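Local coordinates for SusD homolog (Bacteroides thetaiotaomicron VPI-5482, PDB 3IV0), which is of unknown function but, as a SusD-family protein of the outer membrane, probably binds glycans for uptake, at residues Q362-A368 with E422-H428; K196-S201 with S261-E267. One frame throughout, in Å; residues are numbered along the deposited sequence. Where two conformers were deposited one is given.

Contact 1. Residues Q362-A368 with E422-H428; sequences QIVFRYA and ELIGEGH
Arg366, just ahead of helix 367-381, reaches two carboxylates of the 422-428 loop with one guanidinium. Glu426 is gripped side-on: NE of Arg366 meets Glu426 OE1 at 2.8 Å and NH2 meets OE2 at 2.7 Å, both on syn lone pairs, with the two planes only 18° apart. Glu422 is held end-on, NH1 and NH2 of Arg366 converging on its OE2, the former at 2.9 Å through the anti lone pair. CG of Arg366 lies between the backbone N and the carbonyl carbon (chi1 64°), and the chain then runs extended to NE, which brings the guanidinium between the two acids, while Leu423 CD2 lies over one guanidinium face, 3.7 Å from NH2.

A histidine and bridging waters complete the contact. His428 NE2 donates to Val364 O at 2.9 Å, well bent at 133°, and the imidazole edge also meets Phe365 CD1. Water 4 donates to Val364 O and Glu426 O; water 1 donates to Gln362 OE1 and Gly425 O.

Lys343 also pairs with Glu426, Arg319 and Arg398 with Glu422, and Glu263 with Arg366. Acids and bases thus alternate around the buried Arg366, which probably keeps the carboxylates ionised and fixes the guanidinium against rotation.

Contact 2. Residues K196-S201 with S261-E267; sequences KGIRAS and SDEGLFE
A bulged strand edge, 264-268, meets the loop that leads into helix 202-219, and a tight turn precedes the strand. That turn, type I from Ser261 to Gly264, is also an ST turn, since Ser261 OG accepts from Glu263 N.

The backbone bond across the contact runs from Glu267 N to Gly197 O at 2.8 Å. Close by, Ile198 CA makes a CH...O contact of 3.6 Å with Glu267 O, and water 5 donates to both Ile198 O and Glu267 O. Gly197 suits its place because its phi is positive and a CB would clash with Glu267 OE1; that carboxylate oxygen is itself held by Gly260 N and Asn361.

At the more open end, Lys196 spans the gap to the turn. Its chain is extended until chi4 (-60°) bends NZ to Asp262 OD1, 3.1 Å away on the anti lone pair. A methionine in its place would probably leave Asp262 without this charged mate and the turn less firmly tied to the loop.

Ile198 CG2 supplies an aliphatic contact, 4.1 Å from Glu267 CB. With CG anti to the backbone N (chi1 -173°), the Phe266 ring turns its edge to the loop backbone, CE1 lying 4.1 Å from Ala200 N. Water 6 links Ser201 OG and Leu265 O.

Helices 19-39 and 117-142 pack on the same ring through Tyr30, Met130 and Leu133, Arg199 pairs with Glu126 and Glu23, and strand 362-366 runs antiparallel to 264-268.

In the fold
The two contacts use successive neighbours of one small antiparallel sheet: strand 264-268 carries contact 2 and strand 362-366 carries contact 1, their centres about 12 Å apart. Contact 1 is the deeper, its centre about 7 Å from the centre of the chain, against about 13 Å for that of contact 2, where several touching residues are partly exposed. The chemistry follows: contact 1 is dominated by a buried network of charges, contact 2 by main-chain pairing and a lone salt bridge, while both use bridging waters. Glu263 joins them, its OE2 2.8 Å from Arg366 NH1, and Ile363 packs on Glu267. Together they tie the 196-201 and 422-428 loops to this sheet within a largely helical fold.

Contact 1. Residues Q362-A368 with E422-H428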
loop_
_atom_site.group_PDB
_atom_site.type_symbol
_atom_site.label_atom_id
_atom_site.label_comp_id
_atom_site.label_asym_id
_atom_site.label_seq_id
_atom_site.Cartn_x
_atom_site.Cartn_y
_atom_site.Cartn_z
ATOM N N GLN A 362 8.520 3.264 -4.202
ATOM C CA GLN A 362 7.736 2.458 -3.291
ATOM C C GLN A 362 6.688 1.763 -4.116
ATOM O O GLN A 362 5.910 2.403 -4.844
ATOM C CB GLN A 362 7.091 3.321 -2.209
ATOM C CG GLN A 362 6.096 2.571 -1.326
ATOM C CD GLN A 362 6.693 1.610 -0.329
ATOM O OE1 GLN A 362 7.823 1.762 0.099
ATOM N NE2 GLN A 362 5.901 0.606 0.054
ATOM N N ILE A 363 6.616 0.434 -3.997
ATOM C CA ILE A 363 5.713 -0.340 -4.843
ATOM C C ILE A 363 4.374 -0.555 -4.169
ATOM O O ILE A 363 4.247 -1.471 -3.323
ATOM C CB ILE A 363 6.282 -1.697 -5.219
ATOM C CG1 ILE A 363 7.696 -1.554 -5.814
ATOM C CG2 ILE A 363 5.384 -2.378 -6.247
ATOM C CD1 ILE A 363 7.866 -0.568 -7.029
ATOM N N VAL A 364 3.365 0.251 -4.506
ATOM C CA VAL A 364 2.103 0.248 -3.802
ATOM C C VAL A 364 1.283 -0.971 -4.199
ATOM O O VAL A 364 0.777 -1.704 -3.319
ATOM C CB VAL A 364 1.322 1.550 -4.079
ATOM C CG1 VAL A 364 -0.086 1.494 -3.434
ATOM C CG2 VAL A 364 2.086 2.752 -3.540
ATOM N N PHE A 365 1.128 -1.204 -5.481
ATOM C CA PHE A 365 0.414 -2.353 -6.009
ATOM C C PHE A 365 1.304 -2.979 -7.046
ATOM O O PHE A 365 1.857 -2.287 -7.916
ATOM C CB PHE A 365 -0.894 -1.943 -6.680
ATOM C CG PHE A 365 -1.876 -1.225 -5.777
ATOM C CD1 PHE A 365 -2.227 -1.717 -4.516
ATOM C CD2 PHE A 365 -2.518 -0.061 -6.245
ATOM C CE1 PHE A 365 -3.135 -1.064 -3.735
ATOM C CE2 PHE A 365 -3.453 0.590 -5.432
ATOM C CZ PHE A 365 -3.727 0.092 -4.175
ATOM N N ARG A 366 1.438 -4.299 -7.023
ATOM C CA ARG A 366 2.131 -4.962 -8.123
ATOM C C ARG A 366 1.434 -6.247 -8.547
ATOM O O ARG A 366 0.485 -6.720 -7.891
ATOM C CB ARG A 366 3.597 -5.200 -7.844
ATOM C CG ARG A 366 3.868 -6.131 -6.722
ATOM C CD ARG A 366 5.390 -6.356 -6.589
ATOM N NE ARG A 366 5.716 -7.016 -5.329
ATOM C CZ ARG A 366 6.030 -8.307 -5.207
ATOM N NH1 ARG A 366 6.043 -9.129 -6.228
ATOM N NH2 ARG A 366 6.338 -8.774 -4.017
ATOM N N TYR A 367 1.848 -6.794 -9.677
ATOM C CA TYR A 367 1.084 -7.832 -10.351
ATOM C C TYR A 367 0.958 -9.097 -9.512
ATOM O O TYR A 367 -0.108 -9.698 -9.495
ATOM C CB TYR A 367 1.700 -8.068 -11.715
ATOM C CG TYR A 367 0.946 -8.971 -12.658
ATOM C CD1 TYR A 367 -0.410 -8.810 -12.934
ATOM C CD2 TYR A 367 1.628 -9.945 -13.362
ATOM C CE1 TYR A 367 -1.056 -9.658 -13.837
ATOM C CE2 TYR A 367 1.001 -10.750 -14.302
ATOM C CZ TYR A 367 -0.329 -10.623 -14.494
ATOM O OH TYR A 367 -0.951 -11.434 -15.419
ATOM N N ALA A 368 1.982 -9.500 -8.762
ATOM C CA ALA A 368 1.847 -10.697 -7.936
ATOM C C ALA A 368 0.764 -10.493 -6.900
ATOM O O ALA A 368 -0.004 -11.417 -6.598
ATOM C CB ALA A 368 3.179 -11.057 -7.217
ATOM N N GLU A 422 4.910 -13.046 0.056
ATOM C CA GLU A 422 5.245 -12.336 -1.164
ATOM C C GLU A 422 5.397 -10.832 -0.956
ATOM O O GLU A 422 6.287 -10.212 -1.543
ATOM C CB GLU A 422 4.178 -12.599 -2.215
ATOM C CG GLU A 422 4.430 -11.958 -3.545
ATOM C CD GLU A 422 5.654 -12.481 -4.240
ATOM O OE1 GLU A 422 6.109 -13.626 -3.966
ATOM O OE2 GLU A 422 6.214 -11.779 -5.108
ATOM N N LEU A 423 4.570 -10.255 -0.082
ATOM C CA LEU A 423 4.484 -8.806 0.036
ATOM C C LEU A 423 5.107 -8.220 1.269
ATOM O O LEU A 423 4.978 -7.025 1.533
ATOM C CB LEU A 423 3.040 -8.360 -0.076
ATOM C CG LEU A 423 2.301 -8.784 -1.341
ATOM C CD1 LEU A 423 0.802 -8.421 -1.284
ATOM C CD2 LEU A 423 2.910 -8.194 -2.635
ATOM N N ILE A 424 5.898 -9.012 1.977
ATOM C CA ILE A 424 6.526 -8.511 3.175
ATOM C C ILE A 424 7.312 -7.247 2.884
ATOM O O ILE A 424 8.093 -7.186 1.951
ATOM C CB ILE A 424 7.415 -9.617 3.848
ATOM C CG1 ILE A 424 7.895 -9.087 5.209
ATOM C CG2 ILE A 424 8.581 -10.081 2.942
ATOM C CD1 ILE A 424 8.507 -10.192 6.110
ATOM N N GLY A 425 7.090 -6.231 3.708
ATOM C CA GLY A 425 7.798 -4.963 3.561
ATOM C C GLY A 425 7.191 -3.987 2.568
ATOM O O GLY A 425 7.760 -2.922 2.372
ATOM N N GLU A 426 6.041 -4.324 1.958
ATOM C CA GLU A 426 5.412 -3.473 0.952
ATOM C C GLU A 426 4.167 -2.746 1.468
ATOM O O GLU A 426 3.457 -2.121 0.679
ATOM C CB GLU A 426 5.096 -4.276 -0.318
ATOM C CG GLU A 426 6.376 -4.814 -0.988
ATOM C CD GLU A 426 6.097 -5.753 -2.119
ATOM O OE1 GLU A 426 5.443 -5.351 -3.106
ATOM O OE2 GLU A 426 6.540 -6.917 -2.070
ATOM N N GLY A 427 3.874 -2.824 2.746
ATOM C CA GLY A 427 2.807 -2.025 3.335
ATOM C C GLY A 427 1.432 -2.641 3.294
ATOM O O GLY A 427 0.450 -1.907 3.455
ATOM N N HIS A 428 1.343 -3.947 3.111
ATOM C CA HIS A 428 0.088 -4.664 3.049
ATOM C C HIS A 428 -0.267 -5.454 4.298
ATOM O O HIS A 428 -1.425 -5.734 4.497
ATOM C CB HIS A 428 0.064 -5.598 1.845
ATOM C CG HIS A 428 0.042 -4.883 0.542
ATOM N ND1 HIS A 428 -1.112 -4.294 0.065
ATOM C CD2 HIS A 428 1.030 -4.593 -0.332
ATOM C CE1 HIS A 428 -0.823 -3.700 -1.089
ATOM N NE2 HIS A 428 0.455 -3.876 -1.356
HETATM O O HOH W 1 9.058 -1.171 0.515
HETATM O O HOH W 2 6.427 -0.470 2.859
HETATM O O HOH W 3 2.963 -4.063 -3.242
HETATM O O HOH W 4 1.187 -0.797 -0.619
#

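Contact 2. Residues K196-S201 with S261-E267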
loop_
_atom_site.group_PDB
_atom_site.type_symbol
_atom_site.label_atom_id
_atom_site.label_comp_id
_atom_site.label_asym_id
_atom_site.label_seq_id
_atom_site.Cartn_x
_atom_site.Cartn_y
_atom_site.Cartn_z
ATOM N N LYS A 196 6.417 5.308 -16.406
ATOM C CA LYS A 196 6.187 3.907 -16.187
ATOM C C LYS A 196 6.156 3.582 -14.688
ATOM O O LYS A 196 7.140 3.776 -13.981
ATOM C CB LYS A 196 7.254 3.073 -16.879
ATOM C CG LYS A 196 6.926 1.597 -16.970
ATOM C CD LYS A 196 7.968 0.938 -17.901
ATOM C CE LYS A 196 7.483 -0.341 -18.426
ATOM N NZ LYS A 196 7.244 -1.180 -17.313
ATOM N N GLY A 197 5.005 3.069 -14.247
ATOM C CA GLY A 197 4.776 2.692 -12.833
ATOM C C GLY A 197 4.307 3.814 -11.931
ATOM O O GLY A 197 3.551 3.587 -10.999
ATOM N N ILE A 198 4.694 5.042 -12.246
ATOM C CA ILE A 198 4.523 6.192 -11.407
ATOM C C ILE A 198 3.449 7.178 -11.861
ATOM O O ILE A 198 3.160 8.145 -11.153
ATOM C CB ILE A 198 5.867 6.912 -11.177
ATOM C CG1 ILE A 198 6.476 7.415 -12.494
ATOM C CG2 ILE A 198 6.863 5.977 -10.440
ATOM C CD1 ILE A 198 7.722 8.310 -12.232
ATOM N N ARG A 199 2.858 6.928 -13.025
ATOM C CA ARG A 199 1.651 7.604 -13.459
ATOM C C ARG A 199 0.577 6.538 -13.581
ATOM O O ARG A 199 0.840 5.421 -14.032
ATOM C CB ARG A 199 1.899 8.291 -14.821
ATOM C CG ARG A 199 2.924 9.427 -14.752
ATOM C CD ARG A 199 2.391 10.700 -14.105
ATOM N NE ARG A 199 1.392 11.384 -14.913
ATOM C CZ ARG A 199 1.663 12.250 -15.887
ATOM N NH1 ARG A 199 2.901 12.608 -16.173
ATOM N NH2 ARG A 199 0.644 12.754 -16.563
ATOM N N ALA A 200 -0.625 6.852 -13.131
ATOM C CA ALA A 200 -1.688 5.867 -13.136
ATOM C C ALA A 200 -1.912 5.247 -14.514
ATOM O O ALA A 200 -2.032 5.967 -15.514
ATOM C CB ALA A 200 -3.015 6.516 -12.645
ATOM N N SER A 201 -2.011 3.920 -14.558
ATOM C CA SER A 201 -2.353 3.156 -15.741
ATOM C C SER A 201 -3.678 2.437 -15.495
ATOM O O SER A 201 -4.249 2.489 -14.394
ATOM C CB SER A 201 -1.287 2.112 -16.024
ATOM O OG SER A 201 -1.348 1.055 -15.044
ATOM N N SER A 261 9.312 -1.520 -13.385
ATOM C CA SER A 261 9.343 -2.837 -13.997
ATOM C C SER A 261 8.000 -3.223 -14.588
ATOM O O SER A 261 6.971 -2.609 -14.306
ATOM C CB SER A 261 9.741 -3.931 -12.989
ATOM O OG SER A 261 8.605 -4.331 -12.214
ATOM N N ASP A 262 7.992 -4.312 -15.348
ATOM C CA ASP A 262 6.751 -4.800 -15.947
ATOM C C ASP A 262 5.814 -5.476 -14.933
ATOM O O ASP A 262 4.739 -5.915 -15.298
ATOM C CB ASP A 262 7.030 -5.836 -17.044
ATOM C CG ASP A 262 7.549 -5.218 -18.345
ATOM O OD1 ASP A 262 7.732 -3.996 -18.419
ATOM O OD2 ASP A 262 7.728 -5.991 -19.307
ATOM N N GLU A 263 6.232 -5.587 -13.670
ATOM C CA GLU A 263 5.407 -6.166 -12.640
ATOM C C GLU A 263 4.677 -5.071 -11.856
ATOM O O GLU A 263 3.675 -5.350 -11.182
ATOM C CB GLU A 263 6.266 -7.035 -11.710
ATOM C CG GLU A 263 5.453 -7.827 -10.752
ATOM C CD GLU A 263 6.159 -8.947 -10.050
ATOM O OE1 GLU A 263 7.122 -9.501 -10.608
ATOM O OE2 GLU A 263 5.646 -9.338 -8.961
ATOM N N GLY A 264 5.141 -3.840 -11.931
ATOM C CA GLY A 264 4.532 -2.789 -11.131
ATOM C C GLY A 264 3.137 -2.452 -11.636
ATOM O O GLY A 264 2.895 -2.421 -12.844
ATOM N N LEU A 265 2.200 -2.196 -10.735
ATOM C CA LEU A 265 0.888 -1.680 -11.118
ATOM C C LEU A 265 0.751 -0.229 -10.649
ATOM O O LEU A 265 0.166 0.573 -11.394
ATOM C CB LEU A 265 -0.269 -2.550 -10.600
ATOM C CG LEU A 265 -0.323 -3.951 -11.208
ATOM C CD1 LEU A 265 -1.443 -4.757 -10.556
ATOM C CD2 LEU A 265 -0.459 -3.941 -12.704
ATOM N N PHE A 266 1.168 0.143 -9.445
ATOM C CA PHE A 266 1.219 1.565 -9.069
ATOM C C PHE A 266 2.365 1.722 -8.121
ATOM O O PHE A 266 2.528 0.922 -7.178
ATOM C CB PHE A 266 -0.091 2.118 -8.485
ATOM C CG PHE A 266 -0.027 3.596 -8.281
ATOM C CD1 PHE A 266 0.093 4.418 -9.399
ATOM C CD2 PHE A 266 0.094 4.153 -7.039
ATOM C CE1 PHE A 266 0.262 5.775 -9.247
ATOM C CE2 PHE A 266 0.279 5.519 -6.887
ATOM C CZ PHE A 266 0.372 6.324 -8.006
ATOM N N GLU A 267 3.143 2.782 -8.309
ATOM C CA GLU A 267 4.351 3.068 -7.537
ATOM C C GLU A 267 4.423 4.546 -7.216
ATOM O O GLU A 267 3.947 5.362 -7.991
ATOM C CB GLU A 267 5.599 2.642 -8.338
ATOM C CG GLU A 267 5.473 1.259 -8.928
ATOM C CD GLU A 267 6.614 0.876 -9.852
ATOM O OE1 GLU A 267 7.540 1.685 -10.068
ATOM O OE2 GLU A 267 6.533 -0.252 -10.389
HETATM O O HOH W 5 3.293 8.019 -8.419
HETATM O O HOH W 6 1.287 0.573 -14.304
#